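Local coordinates for secreted effector protein SopD (Salmonella typhimurium, PDB 5CPC) that is delivered into host cells to alter their physiology, aids bacterial replication in macrophages and takes part, cooperatively with SopB, in membrane fission and macropinosome formation during invasion, at residues A[212-217]-A[289-294]; A[216-221]-A[230-235]. All coordinates share one frame; numbering follows the deposited sequence.

Contact 1: residues A[212-217]-A[289-294]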
# COMPACT_ATOMS: atom_id res chain seq x y z
N LYS A 212 20.60 19.10 -5.96
CA LYS A 212 19.94 18.79 -4.73
C LYS A 212 18.69 19.61 -4.55
O LYS A 212 17.67 19.08 -4.06
CB LYS A 212 20.88 19.01 -3.56
CG LYS A 212 22.07 18.10 -3.52
CD LYS A 212 22.96 18.45 -2.28
CE LYS A 212 24.28 17.68 -2.39
NZ LYS A 212 25.20 18.02 -1.30
N SER A 213 18.73 20.89 -4.93
CA SER A 213 17.49 21.68 -5.00
C SER A 213 16.42 21.09 -5.93
O SER A 213 15.28 21.04 -5.56
CB SER A 213 17.77 23.11 -5.48
OG SER A 213 18.36 23.87 -4.45
N MET A 214 16.80 20.74 -7.15
CA MET A 214 15.87 20.11 -8.10
C MET A 214 15.22 18.85 -7.47
O MET A 214 14.03 18.61 -7.70
CB MET A 214 16.60 19.74 -9.40
CG MET A 214 15.69 19.27 -10.55
SD MET A 214 14.21 20.26 -10.84
CE MET A 214 14.93 21.57 -11.86
N LEU A 215 15.98 18.08 -6.67
CA LEU A 215 15.44 16.88 -5.99
C LEU A 215 14.51 17.13 -4.77
O LEU A 215 13.85 16.20 -4.28
CB LEU A 215 16.55 15.93 -5.53
CG LEU A 215 17.42 15.23 -6.55
CD1 LEU A 215 18.36 14.15 -5.90
CD2 LEU A 215 16.62 14.62 -7.67
N ALA A 216 14.52 18.33 -4.24
CA ALA A 216 13.87 18.62 -2.97
C ALA A 216 12.37 18.18 -2.97
O ALA A 216 11.87 17.59 -2.01
CB ALA A 216 14.02 20.14 -2.65
N CYS A 217 11.72 18.39 -4.10
CA CYS A 217 10.35 18.13 -4.26
C CYS A 217 9.91 16.66 -4.19
O CYS A 217 8.76 16.40 -3.90
CB CYS A 217 9.90 18.76 -5.56
SG CYS A 217 10.31 17.82 -7.04
N ASP A 289 14.75 13.22 -13.73
CA ASP A 289 15.24 11.88 -14.21
C ASP A 289 16.70 11.90 -14.60
O ASP A 289 17.45 10.97 -14.29
CB ASP A 289 14.30 11.34 -15.34
CG ASP A 289 12.93 10.87 -14.76
OD1 ASP A 289 12.73 10.95 -13.53
OD2 ASP A 289 12.04 10.42 -15.53
N VAL A 290 17.14 12.99 -15.22
CA VAL A 290 18.58 13.13 -15.55
C VAL A 290 19.38 12.91 -14.29
O VAL A 290 20.39 12.20 -14.28
CB VAL A 290 18.89 14.58 -16.16
CG1 VAL A 290 20.37 14.82 -16.34
CG2 VAL A 290 18.24 14.73 -17.48
N ILE A 291 18.97 13.52 -13.20
CA ILE A 291 19.72 13.40 -11.96
C ILE A 291 19.60 12.03 -11.27
O ILE A 291 20.56 11.48 -10.75
CB ILE A 291 19.19 14.51 -10.92
CG1 ILE A 291 19.38 15.93 -11.49
CG2 ILE A 291 19.94 14.36 -9.62
CD1 ILE A 291 18.55 17.02 -10.79
N LEU A 292 18.39 11.48 -11.23
CA LEU A 292 18.18 10.11 -10.78
C LEU A 292 19.06 9.16 -11.54
O LEU A 292 19.71 8.29 -10.96
CB LEU A 292 16.66 9.73 -10.97
CG LEU A 292 15.72 10.55 -10.06
CD1 LEU A 292 14.27 10.18 -10.28
CD2 LEU A 292 16.06 10.47 -8.55
N GLU A 293 19.10 9.35 -12.85
CA GLU A 293 19.91 8.41 -13.67
C GLU A 293 21.36 8.45 -13.23
O GLU A 293 22.03 7.38 -13.14
CB GLU A 293 19.84 8.71 -15.18
CG GLU A 293 20.68 7.70 -15.98
CD GLU A 293 20.96 8.14 -17.39
OE1 GLU A 293 20.95 7.27 -18.26
OE2 GLU A 293 21.23 9.34 -17.66
N LYS A 294 21.83 9.67 -12.90
CA LYS A 294 23.23 9.86 -12.48
C LYS A 294 23.43 9.15 -11.18
O LYS A 294 24.41 8.43 -11.01
CB LYS A 294 23.57 11.36 -12.37
CG LYS A 294 24.87 11.76 -11.58
CD LYS A 294 25.10 13.39 -11.45
CE LYS A 294 25.18 14.13 -12.79
NZ LYS A 294 23.87 14.82 -13.29
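Ile-291 packs against Met-214 and Leu-215 in an aliphatic patch whose aromatic neighbours come from other segments: Phe-223 touches Leu-215, Phe-287 touches Met-214 and Phe-243 touches Leu-292. Ile-291 carries the contact with two branches. With CG1 turned from its carbonyl carbon (chi1 -60°), Ile-291 sends CD1 to Met-214 and leaves CG2 for Leu-215. Ile-291 CD1 touches Met-214 at the root of the side chain, 3.6 Å from both Met-214 CB and Met-214 CG, the two side chains running at a slant to each other. Met-214 then bends at chi2 and chi3, carrying its sulfur and CE away from this helix segment. The other branch, Ile-291 CG2, sits at the fork of Leu-215, 3.9 Å from Leu-215 CD2 and 4.0 Å from Leu-215 CD1, where the side chains run antiparallel alongside one another. Leu-215 CD2 also reaches Leu-292 CD2 at 4.3 Å, a looser touch. At the margin, Lys-294 forms a salt bridge with Glu-211, a second tie between the helices. This is helix-helix packing through a small aliphatic core, joining the last part of helix 209-215 to the middle of helix 285-298.

Contact 2: residues A[216-221]-A[230-235]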
# COMPACT_ATOMS: atom_id res chain seq x y z
N ALA A 216 14.52 18.33 -4.24
CA ALA A 216 13.87 18.62 -2.97
C ALA A 216 12.37 18.18 -2.97
O ALA A 216 11.87 17.59 -2.01
CB ALA A 216 14.02 20.14 -2.65
N CYS A 217 11.72 18.39 -4.10
CA CYS A 217 10.35 18.13 -4.26
C CYS A 217 9.91 16.66 -4.19
O CYS A 217 8.76 16.40 -3.90
CB CYS A 217 9.90 18.76 -5.56
SG CYS A 217 10.31 17.82 -7.04
N ILE A 218 10.81 15.70 -4.45
CA ILE A 218 10.39 14.29 -4.36
C ILE A 218 10.37 13.76 -2.94
O ILE A 218 10.17 12.56 -2.76
CB ILE A 218 11.25 13.31 -5.22
CG1 ILE A 218 12.71 13.30 -4.71
CG2 ILE A 218 11.12 13.69 -6.66
CD1 ILE A 218 13.66 12.25 -5.37
N ASN A 219 10.66 14.63 -1.97
CA ASN A 219 10.73 14.26 -0.55
C ASN A 219 10.44 15.49 0.31
O ASN A 219 11.13 15.79 1.30
CB ASN A 219 12.09 13.63 -0.21
CG ASN A 219 12.22 13.20 1.25
OD1 ASN A 219 11.23 12.94 1.93
ND2 ASN A 219 13.48 13.15 1.75
N ALA A 220 9.41 16.23 -0.07
CA ALA A 220 8.83 17.26 0.79
C ALA A 220 9.77 18.48 1.00
O ALA A 220 9.79 19.06 2.10
CB ALA A 220 8.36 16.65 2.16
N GLY A 221 10.52 18.87 -0.04
CA GLY A 221 11.39 20.06 0.04
C GLY A 221 12.66 19.96 0.89
O GLY A 221 13.42 20.96 1.07
N CYS A 230 12.97 6.95 -1.24
CA CYS A 230 11.98 5.93 -0.77
C CYS A 230 10.74 5.82 -1.63
O CYS A 230 10.14 4.78 -1.69
CB CYS A 230 11.61 6.08 0.71
SG CYS A 230 10.73 7.68 1.08
N LYS A 231 10.38 6.85 -2.36
CA LYS A 231 9.24 6.73 -3.26
C LYS A 231 9.55 6.47 -4.72
O LYS A 231 8.65 6.40 -5.48
CB LYS A 231 8.35 7.97 -3.14
CG LYS A 231 7.70 8.02 -1.73
CD LYS A 231 6.72 9.19 -1.64
CE LYS A 231 7.43 10.46 -1.10
NZ LYS A 231 6.63 11.72 -1.27
N ILE A 232 10.82 6.31 -5.11
CA ILE A 232 11.13 6.17 -6.52
C ILE A 232 11.29 4.71 -6.96
O ILE A 232 12.03 3.94 -6.34
CB ILE A 232 12.46 6.98 -6.90
CG1 ILE A 232 12.10 8.45 -6.97
CG2 ILE A 232 12.92 6.74 -8.31
CD1 ILE A 232 12.26 9.03 -5.72
N GLY A 233 10.66 4.37 -8.07
CA GLY A 233 10.90 3.12 -8.74
C GLY A 233 11.71 3.25 -10.02
O GLY A 233 11.90 4.35 -10.52
N TYR A 234 12.19 2.12 -10.54
CA TYR A 234 13.00 2.08 -11.72
C TYR A 234 13.01 0.68 -12.34
O TYR A 234 13.01 -0.32 -11.61
CB TYR A 234 14.50 2.45 -11.38
CG TYR A 234 14.98 2.15 -9.96
CD1 TYR A 234 15.52 0.90 -9.63
CD2 TYR A 234 14.95 3.12 -8.97
CE1 TYR A 234 15.99 0.65 -8.35
CE2 TYR A 234 15.43 2.89 -7.68
CZ TYR A 234 15.96 1.66 -7.39
OH TYR A 234 16.45 1.37 -6.15
N GLN A 235 13.07 0.64 -13.67
CA GLN A 235 13.31 -0.58 -14.44
C GLN A 235 14.05 -0.22 -15.70
O GLN A 235 13.89 0.85 -16.23
CB GLN A 235 12.00 -1.33 -14.82
CG GLN A 235 10.77 -0.49 -15.13
CD GLN A 235 9.71 -1.24 -16.02
OE1 GLN A 235 9.72 -2.49 -16.13
NE2 GLN A 235 8.84 -0.46 -16.69
O HOH W 1 11.26 9.45 -2.78
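Apolar packing joins Ile-218 and Ile-232 through their outermost methyls: Ile-218 CD1 and Ile-232 CD1 lie 3.5 Å apart, and the two side chains cross at about a right angle. Ile-232 bends at chi2 (89°), which brings its CD1 nearer to the 216-221 segment than its CB direction alone would suggest. Tyr-281 of helix 264-283 also packs on Ile-218, while Phe-243 and Leu-303 also touch Ile-232.

Water-mediated polar contact comes next. One water donates to Ile-218 O at 3.3 Å and accepts from Lys-231 N at 2.8 Å, bridging the two backbones where no direct hydrogen bond links them.

Charge and aliphatic contact meet in Lys-231. Its chain, bent at chi3 (-92°), passes Ile-218 with Lys-231 CE 3.8 Å from Ile-218 O, a van der Waals approach; its NZ goes on to a salt bridge with Asp-277 of helix 264-283.

Backbone bonds shape the turn itself. Ala-216 O is gripped by two of them, accepting from Gly-221 N at 2.7 Å and from Asn-219 N at 3.2 Å. Both Ala-220 and Gly-221 have positive phi as the chain reverses beyond the short 3-10 segment.

The whole is a helix-loop-strand connection: the loop after helix 209-215 returns so that the start of strand 232-237, the first strand of an antiparallel pair with 240-245, packs on the turn at 216-221.

Overall arrangement
Contacts 1 and 2 lie side by side, their centres about 9 Å apart and on the same side of the chain's centre, contact 1 farther out at about 25 Å and contact 2 at about 16 Å. Both draw their first segment from the last part of helix 209-215 and the turn after it, sharing Ala-216 and Cys-217. From there contact 2 closes locally onto strand 232-237, the next regular element, whereas contact 1 reaches across 71 residues to helix 285-298. The two patches touch, Leu-292 CD1 meeting Ile-232 CG2 at 4.2 Å, and Phe-243 of strand 240-245 packs on both these residues. The helices and two-stranded sheet thus appear to pack into a common apolar cluster.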